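Local structure of hypothetical protein Cgl3021 (Corynebacterium glutamicum, 2NSF) at residues Ala74-Ala79 with Pro94-Pro99; Asn82-Ala87 with Val152-Thr157; Glu225-Gly230 with Thr248-Glu253. The protein catalyses, with mycothiol as cofactor, the isomerisation of maleylpyruvate, and carries a bound zinc ion. All coordinates share one frame; numbering follows the deposited sequence.

Contact 1: residues Ala74-Ala79 with Pro94-Pro99; sequences AYNAIA and PMYVSP. With SO4 (sulfate ion), chain C.
A79 on helix 66-89 and M95 in the loop that follows this helix bring their CA atoms to 4.3 Å; from there 94-99 runs on as irregular chain to S98, the N-cap residue of helix 99-109, while 74-79 is helical throughout. The methyl group of A79 is the centre of the contact. It sits over one face of the Y96 ring, displaced toward the rim, with CB 3.9 Å from the ring centroid in a CH-pi contact. The same CB lies 3.3 Å from the carbonyl O of M95, whose side chain packs beside it: the chain is extended at chi2 and then bends at chi3 (78°), which brings the CE methyl back to 3.8 Å from A79 CB. The loop thus folds back onto the helix it has just left, within the N-terminal domain of this maleylpyruvate isomerase and next to its zinc site. N76 lies one turn on from the zinc ligand H72, near E164, and its OD1 accepts a hydrogen bond from R161. With chi1 at 167°, CG stands opposite the backbone N, and ND2 reaches out to a sulfate ion, probably from the crystallisation liquor. ND2 donates to sulfate O4 in a nearly straight bond (2.9 Å, 166° at the hydrogen). Y96 OH donates to that same O4 at 2.6 Å, the oxygen lying in the plane of the ring at its edge. In this crystal O4 bridges the two segments, and R102 of helix 99-109 also bonds the ion.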
loop_
_atom_site.group_PDB
_atom_site.type_symbol
_atom_site.label_atom_id
_atom_site.label_comp_id
_atom_site.label_asym_id
_atom_site.label_seq_id
_atom_site.Cartn_x
_atom_site.Cartn_y
_atom_site.Cartn_z
ATOM N N ALA A 74 7.188 2.648 9.178
ATOM C CA ALA A 74 7.490 1.964 10.431
ATOM C C ALA A 74 6.249 1.898 11.318
ATOM O O ALA A 74 5.949 0.856 11.894
ATOM C CB ALA A 74 8.628 2.680 11.170
ATOM N N TYR A 75 5.529 3.012 11.432
ATOM C CA TYR A 75 4.334 3.019 12.272
ATOM C C TYR A 75 3.260 2.087 11.714
ATOM O O TYR A 75 2.429 1.564 12.459
ATOM C CB TYR A 75 3.809 4.451 12.443
ATOM C CG TYR A 75 4.774 5.329 13.219
ATOM C CD1 TYR A 75 5.301 4.901 14.436
ATOM C CD2 TYR A 75 5.179 6.570 12.725
ATOM C CE1 TYR A 75 6.213 5.679 15.150
ATOM C CE2 TYR A 75 6.098 7.364 13.434
ATOM C CZ TYR A 75 6.607 6.905 14.643
ATOM O OH TYR A 75 7.512 7.665 15.349
ATOM N N ASN A 76 3.278 1.874 10.403
ATOM C CA ASN A 76 2.318 0.962 9.798
ATOM C C ASN A 76 2.681 -0.462 10.216
ATOM O O ASN A 76 1.805 -1.256 10.538
ATOM C CB ASN A 76 2.323 1.107 8.267
ATOM C CG ASN A 76 1.580 -0.017 7.569
ATOM O OD1 ASN A 76 2.175 -1.034 7.215
ATOM N ND2 ASN A 76 0.272 0.152 7.382
ATOM N N ALA A 77 3.973 -0.789 10.230
ATOM C CA ALA A 77 4.394 -2.125 10.642
ATOM C C ALA A 77 3.920 -2.370 12.071
ATOM O O ALA A 77 3.417 -3.441 12.398
ATOM C CB ALA A 77 5.916 -2.258 10.562
ATOM N N ILE A 78 4.093 -1.362 12.920
ATOM C CA ILE A 78 3.674 -1.458 14.313
ATOM C C ILE A 78 2.155 -1.642 14.405
ATOM O O ILE A 78 1.666 -2.444 15.201
ATOM C CB ILE A 78 4.100 -0.193 15.091
ATOM C CG1 ILE A 78 5.624 -0.183 15.250
ATOM C CG2 ILE A 78 3.403 -0.142 16.451
ATOM C CD1 ILE A 78 6.194 1.134 15.768
ATOM N N ALA A 79 1.415 -0.910 13.577
ATOM C CA ALA A 79 -0.040 -1.007 13.581
ATOM C C ALA A 79 -0.498 -2.407 13.181
ATOM O O ALA A 79 -1.477 -2.929 13.722
ATOM C CB ALA A 79 -0.639 0.037 12.644
ATOM N N PRO A 94 -6.719 -2.366 18.259
ATOM C CA PRO A 94 -6.812 -1.634 16.990
ATOM C C PRO A 94 -5.470 -1.224 16.394
ATOM O O PRO A 94 -4.463 -1.142 17.101
ATOM C CB PRO A 94 -7.680 -0.429 17.351
ATOM C CG PRO A 94 -7.345 -0.198 18.793
ATOM C CD PRO A 94 -7.347 -1.597 19.350
ATOM N N MET A 95 -5.463 -0.973 15.089
ATOM C CA MET A 95 -4.235 -0.566 14.412
ATOM C C MET A 95 -3.630 0.665 15.068
ATOM O O MET A 95 -2.436 0.685 15.374
ATOM C CB MET A 95 -4.505 -0.275 12.933
ATOM C CG MET A 95 -4.491 -1.507 12.056
ATOM S SD MET A 95 -4.793 -1.086 10.325
ATOM C CE MET A 95 -3.168 -0.452 9.829
ATOM N N TYR A 96 -4.460 1.682 15.282
ATOM C CA TYR A 96 -4.034 2.936 15.904
ATOM C C TYR A 96 -4.976 3.308 17.035
ATOM O O TYR A 96 -6.160 2.963 17.008
ATOM C CB TYR A 96 -4.034 4.074 14.879
ATOM C CG TYR A 96 -3.100 3.836 13.718
ATOM C CD1 TYR A 96 -1.725 4.042 13.852
ATOM C CD2 TYR A 96 -3.583 3.364 12.501
ATOM C CE1 TYR A 96 -0.853 3.780 12.797
ATOM C CE2 TYR A 96 -2.719 3.095 11.442
ATOM C CZ TYR A 96 -1.357 3.305 11.599
ATOM O OH TYR A 96 -0.502 3.035 10.553
ATOM N N VAL A 97 -4.453 4.025 18.025
ATOM C CA VAL A 97 -5.266 4.450 19.156
ATOM C C VAL A 97 -6.367 5.376 18.653
ATOM O O VAL A 97 -7.513 5.301 19.102
ATOM C CB VAL A 97 -4.413 5.203 20.209
ATOM C CG1 VAL A 97 -5.314 5.800 21.281
ATOM C CG2 VAL A 97 -3.415 4.250 20.839
ATOM N N SER A 98 -6.009 6.240 17.706
ATOM C CA SER A 98 -6.944 7.190 17.124
ATOM C C SER A 98 -6.322 7.829 15.885
ATOM O O SER A 98 -5.115 7.711 15.656
ATOM C CB SER A 98 -7.271 8.290 18.133
ATOM O OG SER A 98 -6.129 9.101 18.372
ATOM N N PRO A 99 -7.142 8.503 15.060
ATOM C CA PRO A 99 -6.622 9.154 13.853
ATOM C C PRO A 99 -5.597 10.209 14.256
ATOM O O PRO A 99 -4.563 10.372 13.606
ATOM C CB PRO A 99 -7.869 9.778 13.235
ATOM C CG PRO A 99 -8.944 8.824 13.633
ATOM C CD PRO A 99 -8.615 8.549 15.081
HETATM S S SO4 C . -2.442 3.173 7.465
HETATM O O1 SO4 C . -1.820 4.252 6.678
HETATM O O2 SO4 C . -3.368 3.777 8.443
HETATM O O3 SO4 C . -3.203 2.272 6.573
HETATM O O4 SO4 C . -1.402 2.399 8.159
#

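Contact 2: residues Asn82-Ala87 with Val152-Thr157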
loop_
_atom_site.group_PDB
_atom_site.type_symbol
_atom_site.label_atom_id
_atom_site.label_comp_id
_atom_site.label_asym_id
_atom_site.label_seq_id
_atom_site.Cartn_x
_atom_site.Cartn_y
_atom_site.Cartn_z
ATOM N N ASN A 82 -0.229 -4.885 15.959
ATOM C CA ASN A 82 -1.368 -4.834 16.869
ATOM C C ASN A 82 -2.460 -5.791 16.415
ATOM O O ASN A 82 -3.023 -6.532 17.227
ATOM C CB ASN A 82 -1.933 -3.414 16.965
ATOM C CG ASN A 82 -1.024 -2.479 17.736
ATOM O OD1 ASN A 82 -0.221 -2.920 18.565
ATOM N ND2 ASN A 82 -1.153 -1.183 17.483
ATOM N N LEU A 83 -2.757 -5.785 15.119
ATOM C CA LEU A 83 -3.786 -6.670 14.589
ATOM C C LEU A 83 -3.393 -8.130 14.765
ATOM O O LEU A 83 -4.243 -8.978 15.039
ATOM C CB LEU A 83 -4.050 -6.374 13.108
ATOM C CG LEU A 83 -4.599 -4.981 12.775
ATOM C CD1 LEU A 83 -4.924 -4.909 11.285
ATOM C CD2 LEU A 83 -5.852 -4.698 13.599
ATOM N N MET A 84 -2.108 -8.438 14.612
ATOM C CA MET A 84 -1.666 -9.814 14.780
ATOM C C MET A 84 -1.751 -10.230 16.248
ATOM O O MET A 84 -2.015 -11.395 16.549
ATOM C CB MET A 84 -0.239 -10.004 14.255
ATOM C CG MET A 84 -0.100 -9.824 12.744
ATOM S SD MET A 84 -1.431 -10.608 11.789
ATOM C CE MET A 84 -1.309 -12.304 12.313
ATOM N N HIS A 85 -1.533 -9.284 17.160
ATOM C CA HIS A 85 -1.624 -9.589 18.589
ATOM C C HIS A 85 -3.088 -9.853 18.922
ATOM O O HIS A 85 -3.418 -10.776 19.664
ATOM C CB HIS A 85 -1.095 -8.422 19.428
ATOM C CG HIS A 85 -1.244 -8.629 20.904
ATOM N ND1 HIS A 85 -2.346 -8.199 21.611
ATOM C CD2 HIS A 85 -0.446 -9.254 21.802
ATOM C CE1 HIS A 85 -2.220 -8.549 22.879
ATOM N NE2 HIS A 85 -1.076 -9.193 23.021
ATOM N N TRP A 86 -3.961 -9.026 18.358
ATOM C CA TRP A 86 -5.402 -9.155 18.540
ATOM C C TRP A 86 -5.801 -10.548 18.052
ATOM O O TRP A 86 -6.545 -11.273 18.718
ATOM C CB TRP A 86 -6.091 -8.067 17.707
ATOM C CG TRP A 86 -7.602 -8.072 17.670
ATOM C CD1 TRP A 86 -8.450 -9.032 18.160
ATOM C CD2 TRP A 86 -8.434 -7.076 17.067
ATOM N NE1 TRP A 86 -9.756 -8.689 17.894
ATOM C CE2 TRP A 86 -9.774 -7.493 17.223
ATOM C CE3 TRP A 86 -8.176 -5.866 16.404
ATOM C CZ2 TRP A 86 -10.854 -6.744 16.743
ATOM C CZ3 TRP A 86 -9.246 -5.122 15.929
ATOM C CH2 TRP A 86 -10.569 -5.565 16.102
ATOM N N ALA A 87 -5.280 -10.924 16.889
ATOM C CA ALA A 87 -5.582 -12.216 16.291
ATOM C C ALA A 87 -5.115 -13.404 17.129
ATOM O O ALA A 87 -5.857 -14.370 17.310
ATOM C CB ALA A 87 -4.966 -12.297 14.901
ATOM N N VAL A 152 -11.851 -7.873 8.353
ATOM C CA VAL A 152 -11.085 -8.846 7.592
ATOM C C VAL A 152 -10.358 -9.863 8.459
ATOM O O VAL A 152 -10.195 -9.667 9.666
ATOM C CB VAL A 152 -10.010 -8.117 6.751
ATOM C CG1 VAL A 152 -10.655 -7.066 5.862
ATOM C CG2 VAL A 152 -9.003 -7.446 7.685
ATOM N N PRO A 153 -9.917 -10.980 7.856
ATOM C CA PRO A 153 -9.192 -11.982 8.640
ATOM C C PRO A 153 -7.796 -11.396 8.897
ATOM O O PRO A 153 -7.331 -10.551 8.131
ATOM C CB PRO A 153 -9.162 -13.194 7.713
ATOM C CG PRO A 153 -9.143 -12.570 6.346
ATOM C CD PRO A 153 -10.148 -11.450 6.477
ATOM N N ALA A 154 -7.141 -11.834 9.967
ATOM C CA ALA A 154 -5.810 -11.324 10.309
ATOM C C ALA A 154 -4.813 -11.455 9.161
ATOM O O ALA A 154 -3.888 -10.651 9.037
ATOM C CB ALA A 154 -5.282 -12.043 11.542
ATOM N N SER A 155 -5.002 -12.473 8.326
ATOM C CA SER A 155 -4.125 -12.705 7.185
ATOM C C SER A 155 -4.083 -11.502 6.250
ATOM O O SER A 155 -3.157 -11.361 5.454
ATOM C CB SER A 155 -4.592 -13.939 6.410
ATOM O OG SER A 155 -5.966 -13.837 6.101
ATOM N N GLU A 156 -5.092 -10.644 6.346
ATOM C CA GLU A 156 -5.167 -9.449 5.511
ATOM C C GLU A 156 -3.943 -8.554 5.724
ATOM O O GLU A 156 -3.601 -7.757 4.853
ATOM C CB GLU A 156 -6.434 -8.653 5.836
ATOM C CG GLU A 156 -6.809 -7.578 4.817
ATOM C CD GLU A 156 -7.592 -8.135 3.635
ATOM O OE1 GLU A 156 -7.942 -9.335 3.669
ATOM O OE2 GLU A 156 -7.865 -7.372 2.682
ATOM N N THR A 157 -3.287 -8.685 6.876
ATOM C CA THR A 157 -2.112 -7.858 7.157
ATOM C C THR A 157 -0.990 -8.133 6.164
ATOM O O THR A 157 -0.152 -7.271 5.918
ATOM C CB THR A 157 -1.564 -8.083 8.585
ATOM O OG1 THR A 157 -1.145 -9.445 8.734
ATOM C CG2 THR A 157 -2.629 -7.752 9.626
#
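A87 and A154 mark the closest backbone approach, 6.1 Å between CA atoms, where the last turns of helix 66-89 pass a type I turn, P153 to E156, that leads from strand 151-153 into helix 156-171. Two methyl groups meet head-on there: A87 CB and A154 CB are 3.4 Å apart, tighter than usual van der Waals contact, so the helix and the turn are closely packed at this point. Next to them M84 fills the angle between A154 and T157. Its chain bends twice, at chi2 (-43°) and chi3 (-58°), and this curls the thioether back across T157. SD then lies 3.3 Å from T157 OG1, and CE ends 4.1 Å from A154 CB. L83 works on the other branch of the threonine. Its CB and CD1 both lie against T157 CG2, CB at 4.0 Å, the two side chains sliding past each other in opposite directions. The hydroxyl of T157 turns back to its own segment and donates to A154 O at 3.0 Å; that carbonyl also accepts from T157 N, so two donors of one residue hold it. OG1 has a further hydrogen-bonding partner in W132 NE1, which leaves a buried hydroxyl well satisfied in an otherwise apolar contact. Helix 66-89 is thereby packed on the start of helix 156-171, the helix that farther along provides the zinc ligands E164 and H168. Strand 143-145, paired with 151-153, joins in through V144 against L83, W86 and V152, and helix 114-133 contributes W132.

Contact 3: residues Glu225-Gly230 with Thr248-Glu253; sequences EVVVSG and TSSTGE
V226 and T251 set their side chains at about a right angle, V226 CG2 meeting T251 CG2 at 4.1 Å. The other branch, V226 CG1, lies 3.6 Å from S249 OG, and that hydroxyl shares a hydrogen bond with T251 OG1. S250 reaches over to the backbone instead. Its chi1 of 60° tucks OG between its own N and carbonyl carbon, where it accepts from V227 N at 3.0 Å in an almost straight bond (168° at the hydrogen). In return S250 N donates to V227 O at 2.9 Å, a more bent bond. These bonds continue an antiparallel ladder beyond its last regular bridge: V228 and S249 form a non-hydrogen-bonded pair, S229 and T248 a hydrogen-bonded one joined in both directions. The side chains of S229 and T248 leave the backbone on the same face of the sheet, with OG and OG1 3.8 Å apart. From S249, the last residue of strand 247-249, the chain turns away through a type I turn that ends at G252. Water bridges the segments near each end of the pairing, T248 OG1 to S229 O and S250 OG to E225 O, and at the turn a side-chain hydroxyl stands in for a backbone carbonyl as acceptor.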
loop_
_atom_site.group_PDB
_atom_site.type_symbol
_atom_site.label_atom_id
_atom_site.label_comp_id
_atom_site.label_asym_id
_atom_site.label_seq_id
_atom_site.Cartn_x
_atom_site.Cartn_y
_atom_site.Cartn_z
ATOM N N GLU A 225 -18.763 7.339 -20.657
ATOM C CA GLU A 225 -17.629 6.478 -20.404
ATOM C C GLU A 225 -16.321 7.127 -20.827
ATOM O O GLU A 225 -16.222 7.722 -21.902
ATOM C CB GLU A 225 -17.789 5.154 -21.148
ATOM C CG GLU A 225 -16.648 4.190 -20.896
ATOM C CD GLU A 225 -16.646 3.014 -21.846
ATOM O OE1 GLU A 225 -16.458 3.219 -23.064
ATOM O OE2 GLU A 225 -16.834 1.879 -21.371
ATOM N N VAL A 226 -15.326 7.027 -19.956
ATOM C CA VAL A 226 -13.997 7.544 -20.230
ATOM C C VAL A 226 -13.066 6.386 -19.893
ATOM O O VAL A 226 -12.997 5.950 -18.745
ATOM C CB VAL A 226 -13.649 8.756 -19.352
ATOM C CG1 VAL A 226 -12.214 9.206 -19.627
ATOM C CG2 VAL A 226 -14.616 9.889 -19.640
ATOM N N VAL A 227 -12.374 5.874 -20.905
ATOM C CA VAL A 227 -11.463 4.757 -20.709
ATOM C C VAL A 227 -10.020 5.226 -20.639
ATOM O O VAL A 227 -9.508 5.835 -21.583
ATOM C CB VAL A 227 -11.590 3.730 -21.854
ATOM C CG1 VAL A 227 -10.708 2.522 -21.576
ATOM C CG2 VAL A 227 -13.039 3.303 -22.006
ATOM N N VAL A 228 -9.376 4.959 -19.506
ATOM C CA VAL A 228 -7.976 5.318 -19.308
ATOM C C VAL A 228 -7.232 3.999 -19.438
ATOM O O VAL A 228 -7.409 3.099 -18.619
ATOM C CB VAL A 228 -7.744 5.922 -17.909
ATOM C CG1 VAL A 228 -6.253 6.125 -17.665
ATOM C CG2 VAL A 228 -8.482 7.247 -17.800
ATOM N N SER A 229 -6.401 3.884 -20.470
ATOM C CA SER A 229 -5.699 2.632 -20.710
ATOM C C SER A 229 -4.177 2.706 -20.753
ATOM O O SER A 229 -3.584 3.767 -20.965
ATOM C CB SER A 229 -6.201 2.017 -22.017
ATOM O OG SER A 229 -5.948 2.899 -23.096
ATOM N N GLY A 230 -3.561 1.545 -20.558
ATOM C CA GLY A 230 -2.115 1.434 -20.580
ATOM C C GLY A 230 -1.747 0.052 -20.088
ATOM O O GLY A 230 -2.593 -0.841 -20.066
ATOM N N THR A 248 -3.349 6.748 -21.387
ATOM C CA THR A 248 -3.955 7.669 -22.350
ATOM C C THR A 248 -5.464 7.567 -22.165
ATOM O O THR A 248 -5.953 6.598 -21.575
ATOM C CB THR A 248 -3.605 7.325 -23.814
ATOM O OG1 THR A 248 -4.077 6.011 -24.134
ATOM C CG2 THR A 248 -2.102 7.399 -24.030
ATOM N N SER A 249 -6.195 8.559 -22.664
ATOM C CA SER A 249 -7.648 8.585 -22.529
ATOM C C SER A 249 -8.384 8.426 -23.852
ATOM O O SER A 249 -7.936 8.907 -24.890
ATOM C CB SER A 249 -8.089 9.896 -21.868
ATOM O OG SER A 249 -9.501 10.017 -21.861
ATOM N N SER A 250 -9.524 7.749 -23.800
ATOM C CA SER A 250 -10.346 7.521 -24.981
ATOM C C SER A 250 -10.954 8.831 -25.481
ATOM O O SER A 250 -11.439 8.906 -26.609
ATOM C CB SER A 250 -11.462 6.529 -24.652
ATOM O OG SER A 250 -12.284 7.034 -23.616
ATOM N N THR A 251 -10.928 9.857 -24.633
ATOM C CA THR A 251 -11.470 11.165 -24.995
ATOM C C THR A 251 -10.354 12.146 -25.327
ATOM O O THR A 251 -10.607 13.329 -25.566
ATOM C CB THR A 251 -12.298 11.769 -23.852
ATOM O OG1 THR A 251 -11.457 11.958 -22.706
ATOM C CG2 THR A 251 -13.453 10.852 -23.488
ATOM N N GLY A 252 -9.120 11.653 -25.327
ATOM C CA GLY A 252 -7.984 12.500 -25.636
ATOM C C GLY A 252 -7.403 13.226 -24.438
ATOM O O GLY A 252 -6.322 13.806 -24.527
ATOM N N GLU A 253 -8.108 13.201 -23.314
ATOM C CA GLU A 253 -7.619 13.878 -22.118
ATOM C C GLU A 253 -7.877 13.055 -20.856
ATOM O O GLU A 253 -9.014 12.713 -20.547
ATOM C CB GLU A 253 -8.281 15.249 -21.992
ATOM C CG GLU A 253 -7.792 16.091 -20.823
ATOM C CD GLU A 253 -6.873 17.220 -21.257
ATOM O OE1 GLU A 253 -7.022 17.695 -22.404
ATOM O OE2 GLU A 253 -6.017 17.645 -20.450
HETATM O O HOH W 1 -14.895 7.364 -24.171
HETATM O O HOH W 2 -2.205 3.860 -23.701
#

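Overall arrangement
Contacts 1 and 2 are buried neighbours in the N-terminal domain, their centres about 12 Å apart, and both use helix 66-89. They meet directly: N82 ND2 makes a probable hydrogen bond to M95 O, and M95 packs on L83, so the returning loop of contact 1 also touches the helix turn used by contact 2. Contact 2 is mostly methyl and thioether packing, whereas contact 1, nearer the zinc, adds polar groups that gather round an anion. Contact 3 stands apart in the C-terminal domain, its centre about 37 Å from that of contact 1 and on the opposite side of the chain's centre. There, at the surface, backbone hydrogen bonds, hydroxyls and water replace close apolar packing.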